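Local coordinates for protein endonuclease IV (PDB 3AAM) that cleaves the phosphodiester backbone of DNA at apurinic or apyrimidinic sites during base excision repair, leaving a 3'-hydroxyl and a 5'-terminal sugar phosphate, at residues Y4-S9 against E22-G27; V135-N140 against P163-D169; Y174-D179 against S208-L212. One frame throughout, in Å; residues are numbered along the deposited sequence.

Contact 1 of 3, residues Y4-S9 against E22-G27; sequences YGFHLS and EATALG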
# COMPACT_ATOMS: atom_id res chain seq x y z
N TYR A 4 -0.08 10.66 7.14
CA TYR A 4 0.39 10.69 5.76
C TYR A 4 1.88 10.44 5.64
O TYR A 4 2.66 10.75 6.54
CB TYR A 4 0.04 12.05 5.15
CG TYR A 4 0.74 13.20 5.85
CD1 TYR A 4 1.98 13.66 5.40
CD2 TYR A 4 0.20 13.77 7.00
CE1 TYR A 4 2.67 14.66 6.09
CE2 TYR A 4 0.88 14.77 7.70
CZ TYR A 4 2.11 15.21 7.23
OH TYR A 4 2.79 16.18 7.93
N GLY A 5 2.28 9.88 4.50
CA GLY A 5 3.69 9.61 4.29
C GLY A 5 4.01 9.21 2.87
O GLY A 5 3.14 9.19 1.99
N PHE A 6 5.28 8.87 2.66
CA PHE A 6 5.78 8.46 1.35
C PHE A 6 6.40 7.08 1.47
O PHE A 6 6.47 6.49 2.55
CB PHE A 6 6.92 9.37 0.88
CG PHE A 6 6.58 10.82 0.80
CD1 PHE A 6 5.40 11.25 0.20
CD2 PHE A 6 7.48 11.78 1.28
CE1 PHE A 6 5.13 12.61 0.07
CE2 PHE A 6 7.22 13.13 1.14
CZ PHE A 6 6.05 13.56 0.54
N HIS A 7 6.85 6.57 0.33
CA HIS A 7 7.55 5.31 0.29
C HIS A 7 9.01 5.74 0.40
O HIS A 7 9.51 6.50 -0.44
CB HIS A 7 7.32 4.57 -1.02
CG HIS A 7 7.88 3.19 -1.02
ND1 HIS A 7 9.24 2.95 -1.03
CD2 HIS A 7 7.28 1.98 -0.96
CE1 HIS A 7 9.45 1.65 -0.96
NE2 HIS A 7 8.28 1.04 -0.92
N LEU A 8 9.68 5.25 1.44
CA LEU A 8 11.08 5.60 1.70
C LEU A 8 12.04 4.47 1.36
O LEU A 8 11.68 3.30 1.41
CB LEU A 8 11.23 5.97 3.18
CG LEU A 8 10.24 7.01 3.73
CD1 LEU A 8 10.43 7.16 5.23
CD2 LEU A 8 10.45 8.34 3.02
N SER A 9 13.27 4.85 1.04
CA SER A 9 14.31 3.89 0.68
C SER A 9 14.94 3.20 1.89
O SER A 9 15.00 3.77 2.97
CB SER A 9 15.41 4.59 -0.12
OG SER A 9 16.49 3.71 -0.35
N GLU A 22 14.49 9.15 8.21
CA GLU A 22 14.05 10.07 7.17
C GLU A 22 12.60 10.49 7.39
O GLU A 22 12.23 11.63 7.12
CB GLU A 22 14.22 9.44 5.78
CG GLU A 22 13.70 10.33 4.65
CD GLU A 22 14.04 9.80 3.27
OE1 GLU A 22 14.32 8.59 3.15
OE2 GLU A 22 14.01 10.60 2.31
N ALA A 23 11.78 9.57 7.88
CA ALA A 23 10.38 9.89 8.15
C ALA A 23 10.31 10.98 9.21
O ALA A 23 9.53 11.92 9.10
CB ALA A 23 9.63 8.64 8.62
N THR A 24 11.14 10.85 10.25
CA THR A 24 11.16 11.85 11.31
C THR A 24 11.68 13.19 10.78
O THR A 24 11.14 14.25 11.09
CB THR A 24 12.06 11.41 12.48
OG1 THR A 24 11.56 10.19 13.02
CG2 THR A 24 12.07 12.48 13.57
N ALA A 25 12.73 13.12 9.97
CA ALA A 25 13.34 14.32 9.41
C ALA A 25 12.38 15.09 8.50
O ALA A 25 12.34 16.32 8.52
CB ALA A 25 14.60 13.95 8.65
N LEU A 26 11.60 14.36 7.72
CA LEU A 26 10.64 14.98 6.81
C LEU A 26 9.38 15.44 7.53
O LEU A 26 8.63 16.27 7.02
CB LEU A 26 10.24 14.00 5.71
CG LEU A 26 11.29 13.68 4.64
CD1 LEU A 26 10.77 12.56 3.74
CD2 LEU A 26 11.58 14.94 3.83
N GLY A 27 9.13 14.88 8.71
CA GLY A 27 7.94 15.25 9.46
C GLY A 27 6.73 14.43 9.03
O GLY A 27 5.59 14.89 9.15
O HOH W 1 13.95 7.66 0.73
O HOH W 2 15.49 6.25 3.90
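Strand 3-6 and helix 15-26 form the first beta-alpha unit of this TIM barrel, and residues 4-9 pack against the last turns of the helix. L8, E22 and L26 bury the most surface here. L8 points its side chain at the helix and meets two residues one turn apart: L8 CD1 lies 3.8 Å from CB of A23, and L8 CD2 lies 4.3 Å from CD1 of L26. L26 also reaches back to the strand, its CD1 standing near the plane of the F6 ring, at the edge, 4.2 Å from F6 CD2. This apolar layer continues onto F31 of strand 31-34, which touches both L8 and A23, and onto helix 253-267, which packs on F6. At the other end the helix stops in a Schellman motif: G27 is the C-prime residue, with a positive phi (85°) at which a CB would collide with the preceding carbonyl. Y4 OH lies 3.3 Å from G27 O and is hydrogen-bonded to R264, which also binds L26 O and so ties the last helix of the barrel to the first. E22 closes the opposite margin. Its extended side chain passes L8, with E22 OE1 3.9 Å from L8 CD2, while OE2 forms a salt bridge with R251. Two waters link E22 to the loop: one donates to E22 OE1 at 2.6 Å and accepts from S9 N at 2.9 Å, and the other donates to E22 OE1 and to S9 O, each at 2.7 Å.

Contact 2 of 3, residues V135-N140 against P163-D169; sequences VLLVEN and PLQVCLD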
# COMPACT_ATOMS: atom_id res chain seq x y z
N VAL A 135 -0.82 -7.76 9.24
CA VAL A 135 -2.01 -7.96 8.43
C VAL A 135 -1.66 -7.76 6.96
O VAL A 135 -1.02 -6.77 6.59
CB VAL A 135 -3.11 -6.94 8.81
CG1 VAL A 135 -4.32 -7.12 7.90
CG2 VAL A 135 -3.50 -7.13 10.28
N LEU A 136 -2.07 -8.70 6.11
CA LEU A 136 -1.82 -8.61 4.68
C LEU A 136 -2.96 -7.85 4.02
O LEU A 136 -4.13 -8.16 4.23
CB LEU A 136 -1.70 -10.01 4.07
CG LEU A 136 -1.47 -10.11 2.56
CD1 LEU A 136 -0.18 -9.41 2.15
CD2 LEU A 136 -1.41 -11.59 2.17
N LEU A 137 -2.60 -6.84 3.22
CA LEU A 137 -3.57 -6.01 2.53
C LEU A 137 -3.48 -6.24 1.03
O LEU A 137 -2.39 -6.31 0.47
CB LEU A 137 -3.28 -4.53 2.80
CG LEU A 137 -3.23 -4.08 4.25
CD1 LEU A 137 -2.94 -2.59 4.33
CD2 LEU A 137 -4.55 -4.41 4.92
N VAL A 138 -4.64 -6.37 0.38
CA VAL A 138 -4.67 -6.56 -1.06
C VAL A 138 -5.18 -5.26 -1.66
O VAL A 138 -6.16 -4.69 -1.17
CB VAL A 138 -5.59 -7.73 -1.48
CG1 VAL A 138 -5.00 -9.05 -1.00
CG2 VAL A 138 -6.99 -7.54 -0.91
N GLU A 139 -4.52 -4.79 -2.71
CA GLU A 139 -4.92 -3.53 -3.35
C GLU A 139 -5.90 -3.75 -4.49
O GLU A 139 -5.90 -4.80 -5.12
CB GLU A 139 -3.69 -2.82 -3.95
CG GLU A 139 -2.38 -3.02 -3.21
CD GLU A 139 -1.18 -2.42 -3.95
OE1 GLU A 139 -1.13 -2.51 -5.20
OE2 GLU A 139 -0.28 -1.88 -3.27
N ASN A 140 -6.73 -2.75 -4.74
CA ASN A 140 -7.64 -2.83 -5.87
C ASN A 140 -6.72 -2.44 -7.03
O ASN A 140 -5.68 -1.80 -6.82
CB ASN A 140 -8.79 -1.83 -5.75
CG ASN A 140 -8.30 -0.41 -5.55
OD1 ASN A 140 -7.68 -0.09 -4.53
ND2 ASN A 140 -8.58 0.46 -6.52
N PRO A 163 -8.06 -13.38 7.05
CA PRO A 163 -7.66 -12.24 7.88
C PRO A 163 -7.14 -11.11 6.99
O PRO A 163 -6.59 -10.13 7.48
CB PRO A 163 -6.58 -12.83 8.76
CG PRO A 163 -5.88 -13.77 7.83
CD PRO A 163 -7.04 -14.45 7.12
N LEU A 164 -7.30 -11.27 5.68
CA LEU A 164 -6.85 -10.26 4.73
C LEU A 164 -7.71 -9.01 4.82
O LEU A 164 -8.90 -9.08 5.12
CB LEU A 164 -6.93 -10.78 3.29
CG LEU A 164 -6.14 -12.03 2.89
CD1 LEU A 164 -6.55 -12.48 1.50
CD2 LEU A 164 -4.66 -11.70 2.93
N GLN A 165 -7.09 -7.86 4.56
CA GLN A 165 -7.82 -6.61 4.54
C GLN A 165 -7.49 -5.92 3.23
O GLN A 165 -6.78 -6.48 2.40
CB GLN A 165 -7.49 -5.75 5.76
CG GLN A 165 -8.16 -6.29 7.02
CD GLN A 165 -8.02 -5.38 8.21
OE1 GLN A 165 -8.30 -4.18 8.13
NE2 GLN A 165 -7.59 -5.94 9.34
N VAL A 166 -7.99 -4.70 3.05
CA VAL A 166 -7.79 -4.01 1.78
C VAL A 166 -7.06 -2.67 1.83
O VAL A 166 -7.15 -1.93 2.81
CB VAL A 166 -9.18 -3.78 1.11
CG1 VAL A 166 -9.05 -2.86 -0.10
CG2 VAL A 166 -9.77 -5.12 0.70
N CYS A 167 -6.33 -2.39 0.76
CA CYS A 167 -5.65 -1.12 0.60
C CYS A 167 -6.27 -0.48 -0.64
O CYS A 167 -6.22 -1.04 -1.73
CB CYS A 167 -4.14 -1.30 0.36
SG CYS A 167 -3.33 0.26 -0.13
N LEU A 168 -6.88 0.68 -0.46
CA LEU A 168 -7.48 1.38 -1.58
C LEU A 168 -6.46 2.26 -2.28
O LEU A 168 -5.80 3.08 -1.64
CB LEU A 168 -8.62 2.28 -1.10
CG LEU A 168 -9.08 3.34 -2.10
CD1 LEU A 168 -9.76 2.66 -3.29
CD2 LEU A 168 -10.01 4.33 -1.42
N ASP A 169 -6.30 2.07 -3.59
CA ASP A 169 -5.41 2.91 -4.36
C ASP A 169 -6.33 3.73 -5.25
O ASP A 169 -7.05 3.19 -6.10
CB ASP A 169 -4.43 2.09 -5.21
CG ASP A 169 -3.44 2.97 -5.96
OD1 ASP A 169 -3.89 3.87 -6.71
OD2 ASP A 169 -2.22 2.77 -5.80
O HOH W 3 -3.87 -10.79 6.91
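Two neighbouring parallel strands of the TIM barrel, 135-139 and 165-169, pair as the two strands of a beta-alpha-beta unit whose connecting helix, 152-159, covers V138, L164 and V166. The axes of the two short strand segments approach to 4.2 Å, with 43° between their directions, a strong twist. L137 pairs with Q165, V138 with V166 and E139 with C167. Three good backbone bonds carry the register: Q165 N to L136 O (3.0 Å), V138 N to Q165 O (2.9 Å) and C167 N to V138 O (3.0 Å); N140 N to C167 O, at 3.5 Å, is weak. On the helix side V138 CG2 meets V166 CG2 at 4.0 Å. L137, E139, Q165 and C167 share the other face, with L137 CB 4.1 Å from C167 CB. The C-terminal ends approach the metal site: the D169 side chain lies about 4 Å from the bound manganese and, as N-cap of helix 170-176, bonds through OD1 to the backbone N of H172, a manganese ligand. As the main-chain pairing weakens, the N140 side-chain amide takes over: N140 OD1 accepts from D169 N at 2.7 Å, and N140 ND2 donates to D169 O at 3.2 Å.

Contact 3 of 3, residues Y174-D179 against S208-L212; sequences YAAGYD and SVGGL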
# COMPACT_ATOMS: atom_id res chain seq x y z
N TYR A 174 -9.51 4.94 -10.16
CA TYR A 174 -9.86 5.86 -11.23
C TYR A 174 -9.65 5.18 -12.58
O TYR A 174 -10.52 5.22 -13.45
CB TYR A 174 -8.99 7.12 -11.14
CG TYR A 174 -9.45 8.27 -12.00
CD1 TYR A 174 -10.70 8.85 -11.80
CD2 TYR A 174 -8.64 8.77 -13.01
CE1 TYR A 174 -11.13 9.91 -12.59
CE2 TYR A 174 -9.06 9.84 -13.81
CZ TYR A 174 -10.31 10.40 -13.59
OH TYR A 174 -10.74 11.45 -14.37
N ALA A 175 -8.50 4.53 -12.73
CA ALA A 175 -8.19 3.84 -13.98
C ALA A 175 -9.17 2.72 -14.27
O ALA A 175 -9.42 2.38 -15.43
CB ALA A 175 -6.77 3.29 -13.93
N ALA A 176 -9.74 2.14 -13.22
CA ALA A 176 -10.69 1.04 -13.37
C ALA A 176 -12.10 1.51 -13.72
O ALA A 176 -12.91 0.71 -14.20
CB ALA A 176 -10.72 0.20 -12.11
N GLY A 177 -12.39 2.78 -13.47
CA GLY A 177 -13.72 3.29 -13.77
C GLY A 177 -14.44 3.98 -12.62
O GLY A 177 -15.55 4.47 -12.79
N TYR A 178 -13.82 4.00 -11.44
CA TYR A 178 -14.43 4.66 -10.29
C TYR A 178 -14.07 6.14 -10.38
O TYR A 178 -12.89 6.50 -10.31
CB TYR A 178 -13.89 4.07 -8.99
CG TYR A 178 -14.39 2.67 -8.70
CD1 TYR A 178 -15.69 2.45 -8.25
CD2 TYR A 178 -13.55 1.56 -8.85
CE1 TYR A 178 -16.14 1.16 -7.94
CE2 TYR A 178 -13.99 0.27 -8.55
CZ TYR A 178 -15.28 0.08 -8.10
OH TYR A 178 -15.72 -1.19 -7.77
N ASP A 179 -15.07 7.00 -10.53
CA ASP A 179 -14.83 8.43 -10.68
C ASP A 179 -14.40 9.14 -9.39
O ASP A 179 -15.18 9.88 -8.78
CB ASP A 179 -16.06 9.12 -11.25
CG ASP A 179 -15.74 10.46 -11.88
OD1 ASP A 179 -14.64 10.99 -11.62
OD2 ASP A 179 -16.58 10.98 -12.64
N SER A 208 -3.61 10.21 -10.72
CA SER A 208 -3.47 9.42 -11.93
C SER A 208 -3.16 10.19 -13.21
O SER A 208 -3.73 11.24 -13.46
CB SER A 208 -4.77 8.63 -12.13
OG SER A 208 -4.83 7.96 -13.37
N VAL A 209 -2.23 9.64 -14.00
CA VAL A 209 -1.88 10.25 -15.27
C VAL A 209 -2.95 9.81 -16.26
O VAL A 209 -3.37 10.57 -17.13
CB VAL A 209 -0.49 9.76 -15.77
CG1 VAL A 209 -0.25 10.22 -17.21
CG2 VAL A 209 0.60 10.29 -14.87
N GLY A 210 -3.41 8.56 -16.11
CA GLY A 210 -4.43 8.03 -16.98
C GLY A 210 -5.82 8.55 -16.66
O GLY A 210 -6.09 8.98 -15.54
N GLY A 211 -6.70 8.52 -17.65
CA GLY A 211 -8.06 9.01 -17.45
C GLY A 211 -9.01 7.98 -16.87
O GLY A 211 -8.64 6.81 -16.69
N LEU A 212 -10.23 8.41 -16.60
CA LEU A 212 -11.26 7.55 -16.03
C LEU A 212 -11.50 6.30 -16.86
O LEU A 212 -11.82 6.38 -18.05
CB LEU A 212 -12.57 8.34 -15.88
CG LEU A 212 -13.77 7.59 -15.30
CD1 LEU A 212 -13.45 7.13 -13.89
CD2 LEU A 212 -14.99 8.50 -15.30
O HOH W 4 -10.92 10.97 -17.60
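Beyond the C-terminal ends of the TIM-barrel strands, the end of helix 170-176 is overlaid by the loop that follows strand 202-208. The helix finishes in a Schellman motif at G177, whose phi of 127° would jam a CB against the preceding carbonyl; G177 N bonds to Y174 O at 3.1 Å. Y174, with chi1 t (-167°), swings its ring under the loop. L212 lies over one face in a CH-pi contact, its CB 4.2 Å from the Y174 ring centroid, while G210 O sits at the ring edge, 3.5 Å from Y174 CE2. The t,p rotamer of L212 carries its branches past the ring to the turn after the helix, where L212 CD1 lies 3.5 Å from G177 C and 3.7 Å from D179 CA. The CA-to-CB bond of Y178 points away from the loop, and its ring stacks on F152. S208 folds its own loop, OG donating to G210 O at 2.7 Å. A175 lies about 6 Å, side chain to side chain, from the manganese ligands H172 and D217. One water joins the two segments, accepting from L212 N at 2.8 Å and lying 3.3 Å from Y174 OH.

Overall arrangement
The three contacts follow one another along the chain and sample a single TIM barrel. Contacts 1 and 2 reach the same sheet at separate places, with centres 22 Å apart and nearest atoms about 9 Å apart. Contact 3 is 27 Å from contact 1, centre to centre, and 19 Å from contact 2, though the nearest atoms of contacts 2 and 3 are only about 5 Å apart; none of the three touch. Strand 165-169 of contact 2 runs directly into helix 170-176 of contact 3, and this junction carries H172, which binds manganese with D217 and H219. Contacts 2 and 3 both lie close to the metal site, whereas contact 1 joins first strand to first helix.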